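Local coordinates for protein type III Pentaketide Synthase (Neurospora crassa, PDB 3EUO) that probably catalyses acyl transfer as a fungal type III polyketide synthase of the chalcone and stilbene synthase family, making pentaketide products, at residues A[220-234]-A[367-379]. Numbering follows the deposited sequence.
Sequences KPAIYDLLGWENRVI and PGINVEMCMLKRR
Where strand 224-233 begins and its antiparallel neighbour 370-378 ends, in the central mixed sheet of the thiolase fold, the C-terminal Arg379 bonds to Asp225 and Lys220. Its guanidinium takes Asp225 side-on: NH2 reaches the syn lone pair of Asp225 OD1 at 2.8 Å, and NE meets Asp225 OD2 at 2.9 Å on the syn side, but tilted 25° out of the carboxylate plane. NH1 donates to Lys220 O in the plane of that carbonyl, while Ala222 CB lies 3.5 Å from Arg379 CZ, over one guanidinium face. With CG anti to its carbonyl carbon (chi1 -62°), Asp225 presents both oxygens to this arginine; an alanine here would probably leave NE and NH2 without their acceptors and the guanidinium freer to turn.

Asp225 and Lys377, Glu230 and Met373, and Arg232 and Val371 exchange N-H...O bonds both ways, while the backbones of Tyr224 and Glu372 bond to flanking Ile5 and Ala364. A beta bulge between Leu226 and Gly228 shifts the register: Met375 O accepts from Leu227 N and Met375 N donates to Gly228 O, leaving the buried Gly228 N with no partner. Leu376 CD1 lies over one face of the Tyr224 ring, offset toward its rim, a CH-pi contact; Tyr224 OH bonds to Leu339 O. The Glu372 carboxylate pairs with Arg151, that of Glu230 with Arg132 of the second subunit. Beyond Ile234 N, bonded to Ile369 O, one water donates to both Ile234 O (2.8 Å) and Gly368 O (2.6 Å).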
ATOM      1  N   LYS A 220      27.799  10.896  14.263  1.00 33.80           N
ATOM      2  CA  LYS A 220      26.683  10.053  14.696  1.00 32.96           C
ATOM      3  C   LYS A 220      26.853   8.626  14.173  1.00 31.71           C
ATOM      4  O   LYS A 220      27.097   8.432  12.982  1.00 31.71           O
ATOM      5  CB  LYS A 220      25.347  10.635  14.207  1.00 33.41           C
ATOM      6  CG  LYS A 220      24.098  10.014  14.840  1.00 35.20           C
ATOM      7  CD  LYS A 220      23.892  10.509  16.271  1.00 38.21           C
ATOM      8  CE  LYS A 220      22.565  10.025  16.847  1.00 39.97           C
ATOM      9  NZ  LYS A 220      22.467  10.284  18.315  1.00 41.11           N
ATOM     10  N   PRO A 221      26.719   7.624  15.061  1.00 30.39           N
ATOM     11  CA  PRO A 221      26.867   6.230  14.647  1.00 29.34           C
ATOM     12  C   PRO A 221      25.723   5.778  13.742  1.00 28.04           C
ATOM     13  O   PRO A 221      24.612   6.311  13.819  1.00 27.95           O
ATOM     14  CB  PRO A 221      26.819   5.454  15.972  1.00 29.53           C
ATOM     15  CG  PRO A 221      26.995   6.474  17.047  1.00 30.21           C
ATOM     16  CD  PRO A 221      26.424   7.732  16.500  1.00 30.47           C
ATOM     17  N   ALA A 222      26.017   4.822  12.873  1.00 26.32           N
ATOM     18  CA  ALA A 222      25.004   4.155  12.069  1.00 24.62           C
ATOM     19  C   ALA A 222      25.477   2.730  11.852  1.00 23.46           C
ATOM     20  O   ALA A 222      26.650   2.423  12.073  1.00 22.90           O
ATOM     21  CB  ALA A 222      24.808   4.865  10.745  1.00 24.52           C
ATOM     22  N   ILE A 223      24.564   1.854  11.445  1.00 22.02           N
ATOM     23  CA  ILE A 223      24.914   0.462  11.194  1.00 20.52           C
ATOM     24  C   ILE A 223      25.313   0.289   9.731  1.00 19.84           C
ATOM     25  O   ILE A 223      26.363  -0.279   9.430  1.00 19.38           O
ATOM     26  CB  ILE A 223      23.779  -0.516  11.594  1.00 20.83           C
ATOM     27  CG1 ILE A 223      23.479  -0.410  13.088  1.00 21.23           C
ATOM     28  CG2 ILE A 223      24.179  -1.944  11.316  1.00 20.04           C
ATOM     29  CD1 ILE A 223      22.314   0.429  13.406  1.00 24.19           C
ATOM     30  N   TYR A 224      24.473   0.797   8.829  1.00 18.72           N
ATOM     31  CA  TYR A 224      24.746   0.765   7.396  1.00 17.85           C
ATOM     32  C   TYR A 224      24.460   2.134   6.815  1.00 17.81           C
ATOM     33  O   TYR A 224      23.556   2.825   7.285  1.00 18.24           O
ATOM     34  CB  TYR A 224      23.833  -0.231   6.673  1.00 17.31           C
ATOM     35  CG  TYR A 224      23.916  -1.673   7.119  1.00 16.52           C
ATOM     36  CD1 TYR A 224      24.958  -2.501   6.686  1.00 16.21           C
ATOM     37  CD2 TYR A 224      22.934  -2.223   7.937  1.00 15.48           C
ATOM     38  CE1 TYR A 224      25.030  -3.837   7.082  1.00 16.46           C
ATOM     39  CE2 TYR A 224      22.993  -3.565   8.334  1.00 16.43           C
ATOM     40  CZ  TYR A 224      24.045  -4.362   7.899  1.00 16.10           C
ATOM     41  OH  TYR A 224      24.102  -5.685   8.291  1.00 16.14           O
ATOM     42  N   ASP A 225      25.228   2.522   5.802  1.00 17.49           N
ATOM     43  CA  ASP A 225      24.860   3.644   4.940  1.00 17.35           C
ATOM     44  C   ASP A 225      24.206   3.087   3.675  1.00 16.73           C
ATOM     45  O   ASP A 225      24.678   2.098   3.115  1.00 16.72           O
ATOM     46  CB  ASP A 225      26.089   4.470   4.568  1.00 17.91           C
ATOM     47  CG  ASP A 225      26.761   5.095   5.772  1.00 20.42           C
ATOM     48  OD1 ASP A 225      26.077   5.799   6.544  1.00 23.87           O
ATOM     49  OD2 ASP A 225      27.977   4.885   5.945  1.00 23.79           O
ATOM     50  N   LEU A 226      23.107   3.701   3.239  1.00 16.26           N
ATOM     51  CA  LEU A 226      22.426   3.252   2.023  1.00 15.75           C
ATOM     52  C   LEU A 226      22.943   4.076   0.844  1.00 15.82           C
ATOM     53  O   LEU A 226      22.738   5.285   0.796  1.00 16.10           O
ATOM     54  CB  LEU A 226      20.903   3.370   2.172  1.00 15.46           C
ATOM     55  CG  LEU A 226      20.014   3.041   0.967  1.00 15.22           C
ATOM     56  CD1 LEU A 226      20.302   1.657   0.382  1.00 13.40           C
ATOM     57  CD2 LEU A 226      18.539   3.172   1.353  1.00 15.16           C
ATOM     58  N   LEU A 227      23.620   3.418  -0.096  1.00 15.74           N
ATOM     59  CA  LEU A 227      24.326   4.139  -1.160  1.00 15.81           C
ATOM     60  C   LEU A 227      23.568   4.197  -2.474  1.00 15.63           C
ATOM     61  O   LEU A 227      23.700   5.152  -3.240  1.00 15.16           O
ATOM     62  CB  LEU A 227      25.712   3.532  -1.398  1.00 15.98           C
ATOM     63  CG  LEU A 227      26.670   3.494  -0.201  1.00 17.42           C
ATOM     64  CD1 LEU A 227      28.000   2.867  -0.611  1.00 18.23           C
ATOM     65  CD2 LEU A 227      26.880   4.874   0.402  1.00 17.79           C
ATOM     66  N   GLY A 228      22.794   3.160  -2.751  1.00 15.00           N
ATOM     67  CA  GLY A 228      22.083   3.096  -4.010  1.00 14.89           C
ATOM     68  C   GLY A 228      21.166   1.904  -4.064  1.00 15.13           C
ATOM     69  O   GLY A 228      21.175   1.047  -3.171  1.00 14.95           O
ATOM     70  N   TRP A 229      20.373   1.854  -5.124  1.00 15.06           N
ATOM     71  CA  TRP A 229      19.353   0.829  -5.255  1.00 15.32           C
ATOM     72  C   TRP A 229      18.969   0.660  -6.704  1.00 15.60           C
ATOM     73  O   TRP A 229      19.119   1.589  -7.511  1.00 15.84           O
ATOM     74  CB  TRP A 229      18.118   1.176  -4.408  1.00 15.23           C
ATOM     75  CG  TRP A 229      17.630   2.581  -4.601  1.00 14.91           C
ATOM     76  CD1 TRP A 229      16.759   3.019  -5.547  1.00 15.43           C
ATOM     77  CD2 TRP A 229      17.990   3.728  -3.820  1.00 14.63           C
ATOM     78  NE1 TRP A 229      16.541   4.372  -5.407  1.00 15.21           N
ATOM     79  CE2 TRP A 229      17.289   4.833  -4.355  1.00 14.83           C
ATOM     80  CE3 TRP A 229      18.840   3.930  -2.723  1.00 14.39           C
ATOM     81  CZ2 TRP A 229      17.416   6.130  -3.835  1.00 15.22           C
ATOM     82  CZ3 TRP A 229      18.966   5.221  -2.201  1.00 14.88           C
ATOM     83  CH2 TRP A 229      18.257   6.302  -2.762  1.00 15.55           C
ATOM     84  N   GLU A 230      18.501  -0.543  -7.027  1.00 15.67           N
ATOM     85  CA  GLU A 230      17.943  -0.866  -8.333  1.00 16.48           C
ATOM     86  C   GLU A 230      16.636  -1.614  -8.150  1.00 16.51           C
ATOM     87  O   GLU A 230      16.502  -2.433  -7.239  1.00 16.26           O
ATOM     88  CB  GLU A 230      18.904  -1.746  -9.148  1.00 16.82           C
ATOM     89  CG  GLU A 230      20.171  -1.058  -9.609  1.00 18.90           C
ATOM     90  CD  GLU A 230      19.944   0.074 -10.595  1.00 22.05           C
ATOM     91  OE1 GLU A 230      19.095  -0.073 -11.500  1.00 23.26           O
ATOM     92  OE2 GLU A 230      20.625   1.114 -10.460  1.00 23.74           O
ATOM     93  N   ASN A 231      15.678  -1.329  -9.023  1.00 16.35           N
ATOM     94  CA  ASN A 231      14.435  -2.071  -9.062  1.00 16.42           C
ATOM     95  C   ASN A 231      14.062  -2.349 -10.515  1.00 16.40           C
ATOM     96  O   ASN A 231      14.197  -1.477 -11.366  1.00 16.10           O
ATOM     97  CB  ASN A 231      13.319  -1.319  -8.319  1.00 16.79           C
ATOM     98  CG  ASN A 231      12.958  -0.004  -8.976  1.00 17.40           C
ATOM     99  OD1 ASN A 231      13.729   0.951  -8.942  1.00 18.26           O
ATOM    100  ND2 ASN A 231      11.778   0.051  -9.581  1.00 18.79           N
ATOM    101  N   ARG A 232      13.627  -3.574 -10.794  1.00 16.58           N
ATOM    102  CA  ARG A 232      13.249  -3.980 -12.153  1.00 16.95           C
ATOM    103  C   ARG A 232      12.055  -4.905 -12.069  1.00 16.31           C
ATOM    104  O   ARG A 232      11.898  -5.615 -11.080  1.00 16.47           O
ATOM    105  CB  ARG A 232      14.384  -4.762 -12.827  1.00 17.60           C
ATOM    106  CG  ARG A 232      15.617  -3.968 -13.216  1.00 22.55           C
ATOM    107  CD  ARG A 232      15.698  -3.756 -14.736  1.00 29.01           C
ATOM    108  NE  ARG A 232      16.808  -2.866 -15.103  1.00 33.58           N
ATOM    109  CZ  ARG A 232      16.888  -2.166 -16.240  1.00 35.37           C
ATOM    110  NH1 ARG A 232      15.916  -2.220 -17.146  1.00 36.86           N
ATOM    111  NH2 ARG A 232      17.939  -1.386 -16.465  1.00 36.30           N
ATOM    112  N   VAL A 233      11.245  -4.920 -13.123  1.00 15.65           N
ATOM    113  CA  VAL A 233      10.209  -5.934 -13.290  1.00 15.14           C
ATOM    114  C   VAL A 233      10.628  -6.868 -14.430  1.00 14.93           C
ATOM    115  O   VAL A 233      10.978  -6.403 -15.517  1.00 14.21           O
ATOM    116  CB  VAL A 233       8.832  -5.305 -13.592  1.00 15.03           C
ATOM    117  CG1 VAL A 233       7.808  -6.368 -13.904  1.00 15.81           C
ATOM    118  CG2 VAL A 233       8.377  -4.462 -12.410  1.00 15.31           C
ATOM    119  N   ILE A 234      10.632  -8.171 -14.162  1.00 14.55           N
ATOM    120  CA  ILE A 234      10.947  -9.172 -15.188  1.00 15.17           C
ATOM    121  C   ILE A 234       9.727  -9.301 -16.104  1.00 15.74           C
ATOM    122  O   ILE A 234       8.623  -9.551 -15.623  1.00 15.51           O
ATOM    123  CB  ILE A 234      11.320 -10.557 -14.566  1.00 14.91           C
ATOM    124  CG1 ILE A 234      12.540 -10.423 -13.634  1.00 15.18           C
ATOM    125  CG2 ILE A 234      11.565 -11.597 -15.668  1.00 15.55           C
ATOM    126  CD1 ILE A 234      12.956 -11.711 -12.889  1.00 15.45           C
ATOM    127  N   PRO A 367       6.317 -11.164  -6.198  1.00 14.20           N
ATOM    128  CA  PRO A 367       5.316 -11.032  -7.261  1.00 14.01           C
ATOM    129  C   PRO A 367       5.564  -9.836  -8.184  1.00 13.97           C
ATOM    130  O   PRO A 367       5.837  -8.721  -7.714  1.00 14.59           O
ATOM    131  CB  PRO A 367       4.009 -10.867  -6.480  1.00 14.41           C
ATOM    132  CG  PRO A 367       4.220 -11.681  -5.251  1.00 14.51           C
ATOM    133  CD  PRO A 367       5.694 -11.521  -4.906  1.00 13.88           C
ATOM    134  N   GLY A 368       5.481 -10.088  -9.488  1.00 13.40           N
ATOM    135  CA  GLY A 368       5.752  -9.079 -10.511  1.00 13.54           C
ATOM    136  C   GLY A 368       6.117  -9.702 -11.851  1.00 13.67           C
ATOM    137  O   GLY A 368       5.389  -9.518 -12.835  1.00 14.13           O
ATOM    138  N   ILE A 369       7.244 -10.414 -11.928  1.00 13.43           N
ATOM    139  CA  ILE A 369       8.204 -10.587 -10.827  1.00 13.40           C
ATOM    140  C   ILE A 369       9.018  -9.315 -10.620  1.00 13.51           C
ATOM    141  O   ILE A 369       9.648  -8.819 -11.558  1.00 13.22           O
ATOM    142  CB  ILE A 369       9.182 -11.775 -11.084  1.00 13.55           C
ATOM    143  CG1 ILE A 369       8.430 -13.110 -11.121  1.00 13.27           C
ATOM    144  CG2 ILE A 369      10.298 -11.809 -10.008  1.00 13.01           C
ATOM    145  CD1 ILE A 369       9.303 -14.322 -11.528  1.00 13.64           C
ATOM    146  N   ASN A 370       8.994  -8.797  -9.392  1.00 13.52           N
ATOM    147  CA  ASN A 370       9.772  -7.617  -9.028  1.00 13.75           C
ATOM    148  C   ASN A 370      11.113  -8.026  -8.454  1.00 13.89           C
ATOM    149  O   ASN A 370      11.172  -8.908  -7.598  1.00 13.44           O
ATOM    150  CB  ASN A 370       9.036  -6.796  -7.965  1.00 13.68           C
ATOM    151  CG  ASN A 370       7.834  -6.052  -8.513  1.00 13.63           C
ATOM    152  OD1 ASN A 370       7.424  -6.246  -9.663  1.00 14.23           O
ATOM    153  ND2 ASN A 370       7.261  -5.187  -7.686  1.00 14.07           N
ATOM    154  N   VAL A 371      12.173  -7.370  -8.920  1.00 13.94           N
ATOM    155  CA  VAL A 371      13.513  -7.558  -8.381  1.00 14.74           C
ATOM    156  C   VAL A 371      13.944  -6.276  -7.676  1.00 14.58           C
ATOM    157  O   VAL A 371      13.801  -5.182  -8.230  1.00 14.99           O
ATOM    158  CB  VAL A 371      14.533  -7.871  -9.500  1.00 14.86           C
ATOM    159  CG1 VAL A 371      15.919  -8.114  -8.903  1.00 15.54           C
ATOM    160  CG2 VAL A 371      14.081  -9.065 -10.340  1.00 16.35           C
ATOM    161  N   GLU A 372      14.476  -6.417  -6.464  1.00 14.38           N
ATOM    162  CA  GLU A 372      14.980  -5.296  -5.686  1.00 14.60           C
ATOM    163  C   GLU A 372      16.426  -5.576  -5.294  1.00 14.55           C
ATOM    164  O   GLU A 372      16.736  -6.666  -4.820  1.00 14.59           O
ATOM    165  CB  GLU A 372      14.154  -5.103  -4.406  1.00 15.07           C
ATOM    166  CG  GLU A 372      12.677  -4.768  -4.625  1.00 15.03           C
ATOM    167  CD  GLU A 372      12.411  -3.312  -5.028  1.00 16.71           C
ATOM    168  OE1 GLU A 372      13.293  -2.440  -4.875  1.00 18.32           O
ATOM    169  OE2 GLU A 372      11.291  -3.035  -5.488  1.00 15.82           O
ATOM    170  N   MET A 373      17.302  -4.602  -5.515  1.00 14.68           N
ATOM    171  CA  MET A 373      18.668  -4.665  -4.989  1.00 15.08           C
ATOM    172  C   MET A 373      19.021  -3.349  -4.322  1.00 15.13           C
ATOM    173  O   MET A 373      18.537  -2.293  -4.724  1.00 15.31           O
ATOM    174  CB  MET A 373      19.701  -4.958  -6.088  1.00 15.18           C
ATOM    175  CG  MET A 373      19.886  -6.409  -6.443  1.00 17.14           C
ATOM    176  SD  MET A 373      21.422  -6.762  -7.376  1.00 16.26           S
ATOM    177  CE  MET A 373      20.982  -8.377  -7.989  1.00 17.92           C
ATOM    178  N   CYS A 374      19.878  -3.420  -3.308  1.00 15.19           N
ATOM    179  CA  CYS A 374      20.432  -2.221  -2.697  1.00 15.17           C
ATOM    180  C   CYS A 374      21.910  -2.423  -2.393  1.00 15.18           C
ATOM    181  O   CYS A 374      22.377  -3.560  -2.232  1.00 14.96           O
ATOM    182  CB  CYS A 374      19.658  -1.845  -1.429  1.00 15.06           C
ATOM    183  SG  CYS A 374      19.798  -3.019  -0.071  1.00 17.08           S
ATOM    184  N   MET A 375      22.645  -1.317  -2.345  1.00 14.73           N
ATOM    185  CA  MET A 375      24.031  -1.348  -1.907  1.00 14.93           C
ATOM    186  C   MET A 375      24.150  -0.631  -0.570  1.00 15.21           C
ATOM    187  O   MET A 375      23.789   0.543  -0.458  1.00 14.89           O
ATOM    188  CB  MET A 375      24.949  -0.684  -2.937  1.00 14.72           C
ATOM    189  CG  MET A 375      26.438  -0.746  -2.564  1.00 15.24           C
ATOM    190  SD  MET A 375      27.185  -2.394  -2.614  1.00  9.35           S
ATOM    191  CE  MET A 375      27.438  -2.536  -4.382  1.00 15.62           C
ATOM    192  N   LEU A 376      24.660  -1.347   0.429  1.00 15.77           N
ATOM    193  CA  LEU A 376      24.896  -0.791   1.753  1.00 16.61           C
ATOM    194  C   LEU A 376      26.386  -0.736   2.037  1.00 17.52           C
ATOM    195  O   LEU A 376      27.145  -1.602   1.590  1.00 17.76           O
ATOM    196  CB  LEU A 376      24.212  -1.631   2.834  1.00 16.83           C
ATOM    197  CG  LEU A 376      22.709  -1.875   2.679  1.00 16.87           C
ATOM    198  CD1 LEU A 376      22.236  -2.958   3.636  1.00 17.94           C
ATOM    199  CD2 LEU A 376      21.934  -0.586   2.900  1.00 18.17           C
ATOM    200  N   LYS A 377      26.796   0.297   2.762  1.00 18.17           N
ATOM    201  CA  LYS A 377      28.143   0.366   3.302  1.00 19.46           C
ATOM    202  C   LYS A 377      28.022   0.066   4.787  1.00 19.69           C
ATOM    203  O   LYS A 377      27.255   0.710   5.503  1.00 19.92           O
ATOM    204  CB  LYS A 377      28.779   1.743   3.050  1.00 19.43           C
ATOM    205  CG  LYS A 377      30.246   1.851   3.484  1.00 20.33           C
ATOM    206  CD  LYS A 377      30.848   3.190   3.075  1.00 20.88           C
ATOM    207  CE  LYS A 377      32.325   3.289   3.467  1.00 23.54           C
ATOM    208  NZ  LYS A 377      32.495   3.682   4.892  1.00 25.16           N
ATOM    209  N   ARG A 378      28.756  -0.938   5.239  1.00 20.07           N
ATOM    210  CA  ARG A 378      28.722  -1.321   6.631  1.00 20.55           C
ATOM    211  C   ARG A 378      29.762  -0.526   7.418  1.00 21.28           C
ATOM    212  O   ARG A 378      30.946  -0.533   7.067  1.00 21.23           O
ATOM    213  CB  ARG A 378      28.963  -2.823   6.763  1.00 20.56           C
ATOM    214  CG  ARG A 378      28.931  -3.325   8.191  1.00 20.30           C
ATOM    215  CD  ARG A 378      29.013  -4.824   8.212  1.00 20.41           C
ATOM    216  NE  ARG A 378      29.236  -5.343   9.556  1.00 19.75           N
ATOM    217  CZ  ARG A 378      29.270  -6.640   9.855  1.00 20.38           C
ATOM    218  NH1 ARG A 378      29.100  -7.555   8.904  1.00 19.19           N
ATOM    219  NH2 ARG A 378      29.481  -7.017  11.107  1.00 20.31           N
ATOM    220  N   ARG A 379      29.308   0.160   8.468  1.00 21.90           N
ATOM    221  CA  ARG A 379      30.210   0.896   9.363  1.00 22.74           C
ATOM    222  C   ARG A 379      31.023  -0.073  10.216  1.00 22.87           C
ATOM    223  O   ARG A 379      30.492  -1.056  10.743  1.00 23.14           O
ATOM    224  CB  ARG A 379      29.432   1.852  10.273  1.00 23.08           C
ATOM    225  CG  ARG A 379      28.537   2.862   9.551  1.00 24.03           C
ATOM    226  CD  ARG A 379      29.223   4.200   9.308  1.00 25.43           C
ATOM    227  NE  ARG A 379      28.286   5.189   8.773  1.00 25.82           N
ATOM    228  CZ  ARG A 379      27.767   6.205   9.461  1.00 26.27           C
ATOM    229  NH1 ARG A 379      28.088   6.400  10.739  1.00 26.55           N
ATOM    230  NH2 ARG A 379      26.920   7.036   8.861  1.00 26.16           N
TER
HETATM  231  O   HOH W   1      27.964  -1.805  11.326  1.00 36.18           O
HETATM  232  O   HOH W   2       5.853  -9.437 -15.422  1.00 14.59           O